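Local coordinates for protein 4-hydroxythreonine-4-phosphate dehydrogenase (Legionella pneumophila subsp. pneumophila, PDB 6XMY) that probably catalyses the NAD(P)-dependent oxidation of 4-(phosphooxy)-L-threonine, a late step in building pyridoxine 5'-phosphate, using a divalent metal ion such as zinc, at residues P11-S16 against A107-K112; S116-A121 against E140-F145; L181-V186 against I225-P230. All coordinates share one frame; numbering follows the deposited sequence.

Contact 1: residues P11-S16 against A107-K112; sequences PLLISS and ASLCSK
Leu13 and Leu109 meet through their methyl groups, a compact example of a strand side chain packing under a helix. CD2 of Leu13 lies 3.9 Å from CD1 of Leu109, and the same Leu13 CD2 stands 4.0 Å from Leu109 CB, so one methyl packs against both the base and one branch of its partner. The two side chains cross at about a right angle. At the root of the Leu13 side chain, its CB comes 4.3 Å from SG of Cys110, a looser apolar approach from the next residue of the helix.

Torsions explain the reach. Leu13 has CG opposite its own backbone N (chi1 -167°), which carries the branch out toward the last turn of the helix. On the facing side, the chi1 of -68° at Leu109 sets CG opposite the carbonyl carbon, an orientation in which CB and CD1 both lie against the Leu13 methyl. Regular helical bonds fix the spacing of Leu109 and Cys110, among them Ser111 N to Ala107 O at 2.8 Å. All three touching residues are buried and the contact is wholly apolar.

Further out, Leu13 also packs on Leu40 of the adjacent strand and on Phe115, while its backbone bonds to Ala117 and Val119. Strand 12-15 runs parallel to both of its neighbours, strands 37-41 and 117-120. Side chains alternate along it: Leu13 and Ser15 turn to helix 96-111, where Ser15 meets Leu102 and Leu103, whereas Leu12 and Ile14 pack on Val320 of helix 314-328. The strand is thus sandwiched between helices, in the alpha/beta manner of the isocitrate dehydrogenase-like fold to which PdxA belongs.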
ATOM      1  N   PRO A  11       2.369 -17.960   7.270  1.00 16.24           N
ATOM      2  CA  PRO A  11       2.694 -17.385   5.960  1.00 15.34           C
ATOM      3  C   PRO A  11       2.081 -16.011   5.758  1.00 12.01           C
ATOM      4  O   PRO A  11       1.135 -15.599   6.432  1.00 12.58           O
ATOM      5  CB  PRO A  11       2.106 -18.390   4.959  1.00 16.80           C
ATOM      6  CG  PRO A  11       1.905 -19.652   5.741  1.00 17.41           C
ATOM      7  CD  PRO A  11       1.600 -19.207   7.150  1.00 16.92           C
ATOM      8  N   LEU A  12       2.655 -15.304   4.790  1.00 10.99           N
ATOM      9  CA  LEU A  12       2.112 -14.041   4.315  1.00 10.76           C
ATOM     10  C   LEU A  12       1.040 -14.343   3.279  1.00 10.93           C
ATOM     11  O   LEU A  12       1.212 -15.219   2.425  1.00 13.65           O
ATOM     12  CB  LEU A  12       3.227 -13.229   3.649  1.00 12.83           C
ATOM     13  CG  LEU A  12       4.507 -13.064   4.481  1.00 16.02           C
ATOM     14  CD1 LEU A  12       5.682 -12.578   3.625  1.00 19.83           C
ATOM     15  CD2 LEU A  12       4.257 -12.108   5.621  1.00 16.99           C
ATOM     16  N   LEU A  13      -0.077 -13.626   3.355  1.00  9.06           N
ATOM     17  CA  LEU A  13      -1.178 -13.823   2.417  1.00  9.13           C
ATOM     18  C   LEU A  13      -1.130 -12.732   1.357  1.00  8.70           C
ATOM     19  O   LEU A  13      -1.073 -11.546   1.694  1.00  9.42           O
ATOM     20  CB  LEU A  13      -2.509 -13.770   3.168  1.00 11.10           C
ATOM     21  CG  LEU A  13      -3.760 -14.245   2.442  1.00 11.71           C
ATOM     22  CD1 LEU A  13      -3.610 -15.703   2.019  1.00 10.80           C
ATOM     23  CD2 LEU A  13      -4.979 -14.054   3.350  1.00 12.80           C
ATOM     24  N   ILE A  14      -1.141 -13.126   0.083  1.00  9.03           N
ATOM     25  CA  ILE A  14      -1.013 -12.181  -1.026  1.00  9.55           C
ATOM     26  C   ILE A  14      -2.333 -12.143  -1.775  1.00  8.49           C
ATOM     27  O   ILE A  14      -2.744 -13.152  -2.361  1.00 10.36           O
ATOM     28  CB  ILE A  14       0.118 -12.574  -1.993  1.00  9.07           C
ATOM     29  CG1 ILE A  14       1.354 -13.083  -1.247  1.00 12.65           C
ATOM     30  CG2 ILE A  14       0.447 -11.406  -2.952  1.00 11.79           C
ATOM     31  CD1 ILE A  14       1.973 -12.113  -0.293  1.00 12.95           C
ATOM     32  N   SER A  15      -3.008 -10.994  -1.765  1.00  7.91           N
ATOM     33  CA  SER A  15      -4.147 -10.824  -2.663  1.00  8.88           C
ATOM     34  C   SER A  15      -3.645 -10.606  -4.081  1.00  9.02           C
ATOM     35  O   SER A  15      -2.904  -9.653  -4.342  1.00 10.63           O
ATOM     36  CB  SER A  15      -5.010  -9.642  -2.247  1.00 12.29           C
ATOM     37  OG  SER A  15      -5.841  -9.277  -3.333  1.00 11.48           O
ATOM     38  N   SER A  16      -4.038 -11.479  -4.998  1.00  8.11           N
ATOM     39  CA  SER A  16      -3.588 -11.369  -6.379  1.00  9.02           C
ATOM     40  C   SER A  16      -4.283 -10.259  -7.170  1.00  9.69           C
ATOM     41  O   SER A  16      -3.900 -10.024  -8.318  1.00 11.74           O
ATOM     42  CB  SER A  16      -3.685 -12.728  -7.083  1.00  9.79           C
ATOM     43  OG  SER A  16      -5.028 -13.169  -7.197  1.00  9.67           O
ATOM     44  N   ALA A 107      -8.388  -9.654   4.608  1.00 11.56           N
ATOM     45  CA  ALA A 107      -8.476  -8.930   5.872  1.00 11.36           C
ATOM     46  C   ALA A 107      -8.934  -9.848   6.996  1.00 11.83           C
ATOM     47  O   ALA A 107      -8.368  -9.834   8.097  1.00 12.28           O
ATOM     48  CB  ALA A 107      -9.430  -7.743   5.731  1.00 11.92           C
ATOM     49  N   SER A 108      -9.973 -10.645   6.735  1.00 10.78           N
ATOM     50  CA  SER A 108     -10.533 -11.527   7.755  1.00 12.74           C
ATOM     51  C   SER A 108      -9.518 -12.569   8.210  1.00 12.89           C
ATOM     52  O   SER A 108      -9.342 -12.800   9.416  1.00 13.46           O
ATOM     53  CB  SER A 108     -11.779 -12.213   7.201  1.00 14.93           C
ATOM     54  OG  SER A 108     -12.355 -13.049   8.185  1.00 18.46           O
ATOM     55  N   LEU A 109      -8.850 -13.225   7.259  1.00 11.31           N
ATOM     56  CA  LEU A 109      -7.912 -14.289   7.614  1.00 11.46           C
ATOM     57  C   LEU A 109      -6.720 -13.736   8.378  1.00 12.70           C
ATOM     58  O   LEU A 109      -6.236 -14.362   9.322  1.00 14.70           O
ATOM     59  CB  LEU A 109      -7.462 -15.042   6.364  1.00 11.43           C
ATOM     60  CG  LEU A 109      -8.528 -15.884   5.671  1.00 11.85           C
ATOM     61  CD1 LEU A 109      -7.996 -16.390   4.339  1.00 12.64           C
ATOM     62  CD2 LEU A 109      -8.958 -17.043   6.576  1.00 13.64           C
ATOM     63  N   CYS A 110      -6.244 -12.547   8.004  1.00 11.80           N
ATOM     64  CA  CYS A 110      -5.173 -11.922   8.771  1.00 12.72           C
ATOM     65  C   CYS A 110      -5.660 -11.444  10.132  1.00 12.28           C
ATOM     66  O   CYS A 110      -4.922 -11.531  11.121  1.00 14.63           O
ATOM     67  CB  CYS A 110      -4.552 -10.772   7.977  1.00 12.52           C
ATOM     68  SG  CYS A 110      -3.609 -11.371   6.580  1.00 13.59           S
ATOM     69  N   SER A 111      -6.894 -10.938  10.207  1.00 12.75           N
ATOM     70  CA  SER A 111      -7.431 -10.474  11.484  0.66 13.78           C
ATOM     71  C   SER A 111      -7.465 -11.601  12.503  1.00 15.32           C
ATOM     72  O   SER A 111      -7.226 -11.380  13.695  1.00 18.42           O
ATOM     73  CB  SER A 111      -8.839  -9.915  11.284  0.66 14.96           C
ATOM     74  OG  SER A 111      -9.415  -9.538  12.521  0.66 18.10           O
ATOM     75  N   LYS A 112      -7.765 -12.813  12.049  1.00 17.00           N
ATOM     76  CA  LYS A 112      -7.824 -13.988  12.901  1.00 17.13           C
ATOM     77  C   LYS A 112      -6.456 -14.597  13.167  1.00 17.75           C
ATOM     78  O   LYS A 112      -6.371 -15.585  13.905  1.00 20.94           O
ATOM     79  CB  LYS A 112      -8.759 -15.015  12.266  1.00 21.63           C
ATOM     80  CG  LYS A 112     -10.169 -14.486  12.098  1.00 28.04           C
ATOM     81  CD  LYS A 112     -11.059 -15.470  11.376  1.00 35.74           C
ATOM     82  CE  LYS A 112     -12.497 -14.987  11.382  1.00 40.80           C
ATOM     83  NZ  LYS A 112     -12.938 -14.645  12.763  1.00 44.09           N
TER

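Contact 2: residues S116-A121 against E140-F145; sequences SALVTA and EFFADF
Phe142 presents the far end of its ring to Leu118, whose CD2 methyl comes 3.5 Å from CZ and 3.9 Å from CE1 of that ring. The methyl arrives on a slant, neither squarely over the ring nor in its plane. Thr120, two residues along the strand, adds its CG2 at the ring edge, near the plane and 4.1 Å from Phe142 CE2. Leu118 and Thr120 thus project from the same face of the strand, and the one aromatic ring meets both.

The first torsion of Leu118 (chi1 -176°) swings its branch over toward the helix. The larger frame is a central parallel strand, 117-120, with the short helix 138-145 packed on one face and helix 314-328, which touches Val119, on the other.

Thr120 also divides its labour: while the methyl packs on Phe142, OG1 accepts a hydrogen bond from NH2 of Arg294, a predicted substrate-binding residue, and makes a weak one with OG of Ser296, which binds NAD. The bound NAD lies about 5 Å from the Thr120 side chain, measured between nearest atoms.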
ATOM      1  N   SER A 116       0.252 -13.976   8.700  1.00 12.89           N
ATOM      2  CA  SER A 116       0.979 -13.010   9.510  1.00 12.44           C
ATOM      3  C   SER A 116       0.918 -11.594   8.964  1.00 12.17           C
ATOM      4  O   SER A 116       1.259 -10.654   9.689  1.00 14.55           O
ATOM      5  CB  SER A 116       2.439 -13.436   9.652  1.00 14.29           C
ATOM      6  OG  SER A 116       3.015 -13.626   8.381  1.00 17.21           O
ATOM      7  N   ALA A 117       0.503 -11.425   7.712  1.00 11.51           N
ATOM      8  CA  ALA A 117       0.433 -10.115   7.080  1.00 10.35           C
ATOM      9  C   ALA A 117      -0.277 -10.291   5.752  1.00 10.55           C
ATOM     10  O   ALA A 117      -0.341 -11.397   5.209  1.00 11.27           O
ATOM     11  CB  ALA A 117       1.824  -9.517   6.839  1.00 12.02           C
ATOM     12  N   LEU A 118      -0.774  -9.176   5.225  1.00 10.11           N
ATOM     13  CA  LEU A 118      -1.437  -9.131   3.930  1.00  9.06           C
ATOM     14  C   LEU A 118      -0.623  -8.257   2.985  1.00 10.08           C
ATOM     15  O   LEU A 118      -0.200  -7.157   3.356  1.00 11.97           O
ATOM     16  CB  LEU A 118      -2.843  -8.541   4.083  1.00 10.61           C
ATOM     17  CG  LEU A 118      -3.707  -8.503   2.822  1.00 11.31           C
ATOM     18  CD1 LEU A 118      -3.990  -9.913   2.311  1.00 12.52           C
ATOM     19  CD2 LEU A 118      -5.000  -7.773   3.107  1.00 13.91           C
ATOM     20  N   VAL A 119      -0.397  -8.748   1.775  1.00  8.52           N
ATOM     21  CA  VAL A 119       0.259  -7.982   0.715  1.00  8.20           C
ATOM     22  C   VAL A 119      -0.713  -7.927  -0.450  1.00  7.46           C
ATOM     23  O   VAL A 119      -1.261  -8.954  -0.847  1.00  9.61           O
ATOM     24  CB  VAL A 119       1.582  -8.636   0.280  1.00  8.71           C
ATOM     25  CG1 VAL A 119       2.328  -7.746  -0.732  1.00 11.58           C
ATOM     26  CG2 VAL A 119       2.460  -8.943   1.499  1.00  9.22           C
ATOM     27  N   THR A 120      -0.926  -6.737  -1.001  1.00  8.61           N
ATOM     28  CA  THR A 120      -1.913  -6.554  -2.058  1.00  9.08           C
ATOM     29  C   THR A 120      -1.255  -6.282  -3.404  1.00  7.29           C
ATOM     30  O   THR A 120      -0.520  -5.297  -3.566  1.00  9.01           O
ATOM     31  CB  THR A 120      -2.906  -5.443  -1.722  1.00  8.32           C
ATOM     32  OG1 THR A 120      -2.197  -4.218  -1.533  1.00  8.98           O
ATOM     33  CG2 THR A 120      -3.657  -5.762  -0.453  1.00 10.79           C
ATOM     34  N   ALA A 121      -1.575  -7.122  -4.379  1.00  8.72           N
ATOM     35  CA  ALA A 121      -1.317  -6.825  -5.773  1.00  8.58           C
ATOM     36  C   ALA A 121      -2.328  -5.765  -6.223  1.00  9.69           C
ATOM     37  O   ALA A 121      -3.301  -5.488  -5.523  1.00 10.04           O
ATOM     38  CB  ALA A 121      -1.412  -8.118  -6.590  1.00 10.41           C
ATOM     39  N   GLU A 140      -8.905   2.745   2.345  1.00 10.96           N
ATOM     40  CA  GLU A 140     -10.200   3.062   2.939  1.00 12.38           C
ATOM     41  C   GLU A 140     -11.021   1.802   3.184  1.00 11.14           C
ATOM     42  O   GLU A 140     -11.748   1.708   4.182  1.00 12.84           O
ATOM     43  CB  GLU A 140     -10.977   4.019   2.036  1.00 12.68           C
ATOM     44  CG  GLU A 140     -10.378   5.416   1.915  1.00 14.40           C
ATOM     45  CD  GLU A 140      -9.088   5.449   1.115  1.00 16.29           C
ATOM     46  OE1 GLU A 140      -8.989   4.726   0.101  1.00 19.53           O
ATOM     47  OE2 GLU A 140      -8.161   6.187   1.516  1.00 19.52           O
ATOM     48  N   PHE A 141     -10.927   0.825   2.276  1.00 11.63           N
ATOM     49  CA  PHE A 141     -11.638  -0.431   2.478  1.00 10.54           C
ATOM     50  C   PHE A 141     -11.214  -1.081   3.789  1.00 12.54           C
ATOM     51  O   PHE A 141     -12.055  -1.522   4.577  1.00 13.55           O
ATOM     52  CB  PHE A 141     -11.405  -1.395   1.312  1.00 12.48           C
ATOM     53  CG  PHE A 141     -11.978  -2.768   1.559  1.00 13.56           C
ATOM     54  CD1 PHE A 141     -13.305  -3.049   1.262  1.00 15.27           C
ATOM     55  CD2 PHE A 141     -11.204  -3.765   2.133  1.00 14.63           C
ATOM     56  CE1 PHE A 141     -13.842  -4.313   1.508  1.00 16.01           C
ATOM     57  CE2 PHE A 141     -11.736  -5.015   2.390  1.00 13.47           C
ATOM     58  CZ  PHE A 141     -13.056  -5.288   2.076  1.00 16.27           C
ATOM     59  N   PHE A 142      -9.902  -1.153   4.034  1.00 11.39           N
ATOM     60  CA  PHE A 142      -9.424  -1.814   5.246  1.00 12.68           C
ATOM     61  C   PHE A 142      -9.740  -0.989   6.487  1.00 12.23           C
ATOM     62  O   PHE A 142     -10.065  -1.548   7.541  1.00 14.62           O
ATOM     63  CB  PHE A 142      -7.924  -2.101   5.142  1.00 11.26           C
ATOM     64  CG  PHE A 142      -7.558  -3.127   4.089  1.00 11.95           C
ATOM     65  CD1 PHE A 142      -8.277  -4.310   3.971  1.00 13.14           C
ATOM     66  CD2 PHE A 142      -6.476  -2.917   3.236  1.00 11.37           C
ATOM     67  CE1 PHE A 142      -7.937  -5.250   3.006  1.00 13.18           C
ATOM     68  CE2 PHE A 142      -6.133  -3.858   2.271  1.00 12.61           C
ATOM     69  CZ  PHE A 142      -6.858  -5.022   2.166  1.00 13.48           C
ATOM     70  N   ALA A 143      -9.635   0.339   6.392  1.00 11.23           N
ATOM     71  CA  ALA A 143     -10.037   1.184   7.513  1.00 12.10           C
ATOM     72  C   ALA A 143     -11.485   0.916   7.905  1.00 13.97           C
ATOM     73  O   ALA A 143     -11.803   0.752   9.090  1.00 16.42           O
ATOM     74  CB  ALA A 143      -9.835   2.659   7.151  1.00 13.92           C
ATOM     75  N   ASP A 144     -12.377   0.852   6.916  1.00 15.71           N
ATOM     76  CA  ASP A 144     -13.779   0.544   7.190  1.00 17.95           C
ATOM     77  C   ASP A 144     -13.944  -0.865   7.751  1.00 17.30           C
ATOM     78  O   ASP A 144     -14.692  -1.070   8.714  1.00 18.78           O
ATOM     79  CB  ASP A 144     -14.614   0.708   5.919  1.00 19.74           C
ATOM     80  CG  ASP A 144     -14.759   2.158   5.491  1.00 25.88           C
ATOM     81  OD1 ASP A 144     -14.344   3.054   6.251  1.00 28.73           O
ATOM     82  OD2 ASP A 144     -15.290   2.406   4.387  1.00 29.19           O
ATOM     83  N   PHE A 145     -13.244  -1.845   7.170  1.00 15.50           N
ATOM     84  CA  PHE A 145     -13.376  -3.231   7.616  1.00 16.01           C
ATOM     85  C   PHE A 145     -13.013  -3.369   9.087  1.00 17.01           C
ATOM     86  O   PHE A 145     -13.705  -4.058   9.844  1.00 18.80           O
ATOM     87  CB  PHE A 145     -12.484  -4.135   6.760  1.00 16.72           C
ATOM     88  CG  PHE A 145     -12.584  -5.600   7.105  1.00 17.33           C
ATOM     89  CD1 PHE A 145     -11.817  -6.143   8.126  1.00 17.83           C
ATOM     90  CD2 PHE A 145     -13.437  -6.432   6.404  1.00 19.03           C
ATOM     91  CE1 PHE A 145     -11.913  -7.488   8.449  1.00 18.97           C
ATOM     92  CE2 PHE A 145     -13.533  -7.783   6.720  1.00 19.35           C
ATOM     93  CZ  PHE A 145     -12.768  -8.308   7.740  1.00 19.49           C
TER

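Contact 3: residues L181-V186 against I225-P230; sequences LLIIKV and IEIITP
Two helices approach with the CA atoms of Ile183 and Ile228 7.4 Å apart, close enough for the side chain of one to reach the backbone of the other. Ile183, on helix 180-197, does this with its terminal methyl: CD1 lies 3.8 Å from CG1 of Ile228 and 4.0 Å from the CA of that residue. The outer arm of Ile183 is extended, with chi2 at 171°, and this places CD1 at the far limit of the side chain, against the flank of helix 223-237. There the Ile183 and Ile228 side chains cross at about a right angle.

Ile227 offers a further surface, its CG2 being 4.1 Å from the same Ile183 CD1, although this residue is modelled in two conformers and that approach is less certain.

The receiving helix is irregular. A wider, pi-type turn spans 225-228, and a kink follows where Pro230, which has no N-H to give, makes no bond to the preceding turn. A polar link also joins the helices nearby, since the O of Ile227 accepts a hydrogen bond from OG of Ser180.

In the alpha/beta pattern of PdxA, helix 180-197 is followed by strand 204-208, and helix 223-237 by the outermost strand 241-246, which runs parallel to strand 204-208. The contact therefore joins consecutive helices of this lobe, well away from the cofactor and metal sites. Ile228 is also buried against Leu210 and against Pro245 of that outer strand. Further along helix 223-237, Ala231 packs on Ile183 and Ile184, and Thr234 touches Ile184. Away from the helix pair, Lys185 carries its charge to a salt bridge with Glu149.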
ATOM      1  N   LEU A 181      -7.427  18.713  13.020  1.00 13.53           N
ATOM      2  CA  LEU A 181      -7.572  17.417  13.678  1.00 15.34           C
ATOM      3  C   LEU A 181      -7.100  16.277  12.789  1.00 12.55           C
ATOM      4  O   LEU A 181      -6.457  15.338  13.267  1.00 13.74           O
ATOM      5  CB  LEU A 181      -9.026  17.202  14.093  1.00 19.64           C
ATOM      6  CG  LEU A 181      -9.441  17.821  15.426  1.00 28.53           C
ATOM      7  CD1 LEU A 181     -10.854  17.389  15.792  1.00 31.21           C
ATOM      8  CD2 LEU A 181      -8.461  17.407  16.514  1.00 30.63           C
ATOM      9  N   LEU A 182      -7.403  16.336  11.491  1.00 11.64           N
ATOM     10  CA  LEU A 182      -6.961  15.268  10.599  1.00 10.91           C
ATOM     11  C   LEU A 182      -5.442  15.214  10.523  1.00 10.93           C
ATOM     12  O   LEU A 182      -4.846  14.135  10.596  1.00 12.37           O
ATOM     13  CB  LEU A 182      -7.561  15.437   9.202  1.00 11.92           C
ATOM     14  CG  LEU A 182      -7.059  14.410   8.172  1.00 10.79           C
ATOM     15  CD1 LEU A 182      -7.514  12.998   8.523  1.00 12.88           C
ATOM     16  CD2 LEU A 182      -7.524  14.788   6.780  1.00 13.09           C
ATOM     17  N   ILE A 183      -4.797  16.378  10.385  1.00 10.11           N
ATOM     18  CA  ILE A 183      -3.336  16.424  10.330  1.00  9.50           C
ATOM     19  C   ILE A 183      -2.742  15.840  11.602  1.00 10.26           C
ATOM     20  O   ILE A 183      -1.796  15.041  11.562  1.00 11.49           O
ATOM     21  CB  ILE A 183      -2.859  17.867  10.098  1.00 10.27           C
ATOM     22  CG1 ILE A 183      -3.292  18.358   8.713  1.00 11.25           C
ATOM     23  CG2 ILE A 183      -1.349  17.957  10.247  1.00 10.74           C
ATOM     24  CD1 ILE A 183      -3.043  19.830   8.518  1.00 13.62           C
ATOM     25  N   ILE A 184      -3.298  16.228  12.753  1.00 11.13           N
ATOM     26  CA  ILE A 184      -2.824  15.705  14.034  1.00 11.21           C
ATOM     27  C   ILE A 184      -2.943  14.185  14.080  1.00  9.79           C
ATOM     28  O   ILE A 184      -1.996  13.482  14.451  1.00 12.82           O
ATOM     29  CB  ILE A 184      -3.582  16.377  15.191  1.00 10.88           C
ATOM     30  CG1 ILE A 184      -3.190  17.855  15.288  1.00 12.82           C
ATOM     31  CG2 ILE A 184      -3.298  15.649  16.502  1.00 12.30           C
ATOM     32  CD1 ILE A 184      -4.195  18.697  16.036  1.00 15.02           C
ATOM     33  N   LYS A 185      -4.108  13.658  13.705  1.00 11.38           N
ATOM     34  CA  LYS A 185      -4.332  12.222  13.818  1.00 11.26           C
ATOM     35  C   LYS A 185      -3.445  11.451  12.853  1.00 10.53           C
ATOM     36  O   LYS A 185      -2.909  10.391  13.200  1.00 13.08           O
ATOM     37  CB  LYS A 185      -5.805  11.916  13.573  1.00 13.91           C
ATOM     38  CG  LYS A 185      -6.681  12.358  14.730  1.00 16.57           C
ATOM     39  CD  LYS A 185      -8.152  12.239  14.395  1.00 22.44           C
ATOM     40  CE  LYS A 185      -9.012  12.646  15.581  1.00 26.04           C
ATOM     41  NZ  LYS A 185     -10.462  12.572  15.259  1.00 29.61           N
ATOM     42  N   VAL A 186      -3.283  11.972  11.634  1.00 10.12           N
ATOM     43  CA  VAL A 186      -2.401  11.338  10.659  1.00 10.16           C
ATOM     44  C   VAL A 186      -0.970  11.310  11.174  1.00 11.21           C
ATOM     45  O   VAL A 186      -0.288  10.275  11.124  1.00 11.26           O
ATOM     46  CB  VAL A 186      -2.500  12.060   9.304  1.00  8.95           C
ATOM     47  CG1 VAL A 186      -1.312  11.703   8.418  1.00 10.84           C
ATOM     48  CG2 VAL A 186      -3.813  11.706   8.630  1.00 11.06           C
ATOM     49  N   ILE A 225      -1.813  29.147   7.591  1.00 11.64           N
ATOM     50  CA  ILE A 225      -1.983  29.960   8.789  1.00 14.12           C
ATOM     51  C   ILE A 225      -3.133  29.439   9.640  1.00 14.08           C
ATOM     52  O   ILE A 225      -3.019  29.341  10.869  1.00 16.46           O
ATOM     53  CB  ILE A 225      -2.169  31.437   8.391  1.00 14.76           C
ATOM     54  CG1 ILE A 225      -0.864  31.987   7.808  1.00 15.82           C
ATOM     55  CG2 ILE A 225      -2.625  32.272   9.579  1.00 15.84           C
ATOM     56  CD1 ILE A 225      -0.993  33.355   7.162  1.00 17.16           C
ATOM     57  N   GLU A 226      -4.250  29.084   9.010  1.00 15.48           N
ATOM     58  CA  GLU A 226      -5.456  28.741   9.755  1.00 15.04           C
ATOM     59  C   GLU A 226      -5.532  27.278  10.180  1.00 14.21           C
ATOM     60  O   GLU A 226      -6.210  26.974  11.170  1.00 16.62           O
ATOM     61  CB  GLU A 226      -6.702  29.060   8.918  1.00 19.58           C
ATOM     62  CG  GLU A 226      -6.849  30.527   8.509  1.00 21.86           C
ATOM     63  CD  GLU A 226      -7.151  31.441   9.679  1.00 30.50           C
ATOM     64  OE1 GLU A 226      -7.513  30.937  10.767  1.00 32.63           O
ATOM     65  OE2 GLU A 226      -7.029  32.671   9.509  1.00 35.10           O
ATOM     66  N   ILE A 227      -4.853  26.368   9.476  1.00 13.41           N
ATOM     67  CA  ILE A 227      -5.061  24.928   9.649  0.78 12.75           C
ATOM     68  C   ILE A 227      -3.756  24.199   9.947  1.00 12.11           C
ATOM     69  O   ILE A 227      -3.643  23.472  10.940  1.00 13.51           O
ATOM     70  CB  ILE A 227      -5.729  24.315   8.400  0.78 14.52           C
ATOM     71  CG1 ILE A 227      -7.103  24.939   8.149  0.78 19.21           C
ATOM     72  CG2 ILE A 227      -5.821  22.799   8.530  0.78 14.29           C
ATOM     73  CD1 ILE A 227      -8.158  24.501   9.128  0.78 21.77           C
ATOM     74  N   ILE A 228      -2.763  24.365   9.071  1.00 11.46           N
ATOM     75  CA  ILE A 228      -1.578  23.508   9.142  1.00 10.88           C
ATOM     76  C   ILE A 228      -0.660  23.909  10.290  1.00 11.39           C
ATOM     77  O   ILE A 228      -0.297  23.079  11.127  1.00 11.81           O
ATOM     78  CB  ILE A 228      -0.842  23.436   7.797  1.00 10.54           C
ATOM     79  CG1 ILE A 228      -1.786  22.891   6.722  1.00 11.49           C
ATOM     80  CG2 ILE A 228       0.402  22.559   7.941  1.00 11.24           C
ATOM     81  CD1 ILE A 228      -1.215  22.938   5.311  1.00 12.53           C
ATOM     82  N   THR A 229      -0.258  25.175  10.347  1.00 12.61           N
ATOM     83  CA  THR A 229       0.598  25.607  11.446  1.00 12.40           C
ATOM     84  C   THR A 229      -0.022  25.360  12.812  1.00 13.00           C
ATOM     85  O   THR A 229       0.697  24.867  13.696  1.00 12.30           O
ATOM     86  CB  THR A 229       1.063  27.055  11.232  1.00 12.71           C
ATOM     87  OG1 THR A 229       2.026  27.073  10.174  1.00 14.68           O
ATOM     88  CG2 THR A 229       1.678  27.627  12.513  1.00 16.02           C
ATOM     89  N   PRO A 230      -1.308  25.648  13.055  1.00 13.87           N
ATOM     90  CA  PRO A 230      -1.891  25.263  14.351  1.00 13.65           C
ATOM     91  C   PRO A 230      -1.771  23.778  14.645  1.00 13.48           C
ATOM     92  O   PRO A 230      -1.434  23.401  15.776  1.00 15.33           O
ATOM     93  CB  PRO A 230      -3.348  25.733  14.229  1.00 15.18           C
ATOM     94  CG  PRO A 230      -3.273  26.900  13.292  1.00 14.80           C
ATOM     95  CD  PRO A 230      -2.236  26.493  12.274  1.00 14.77           C
TER

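Contacts 1, 2 and 3 come in series along the chain, each closing before the next opens. The first two are neighbours, their centres 8 Å apart, because strands 12-15 and 117-120 lie side by side: Ser15 N is 2.8 Å from Val119 O and Ser15 O is 2.9 Å from Ala121 N, probably hydrogen bonds. Helix 96-111 is the element preceding strand 117-120. Contact 3 lies in another part of the molecule, about 34 Å from contact 1 and about 26 Å from contact 2 between centres, without touching either. Contacts 1 and 2 thus pack neighbouring strands beside the NAD pocket, whereas contact 3 joins helices away from the annotated sites.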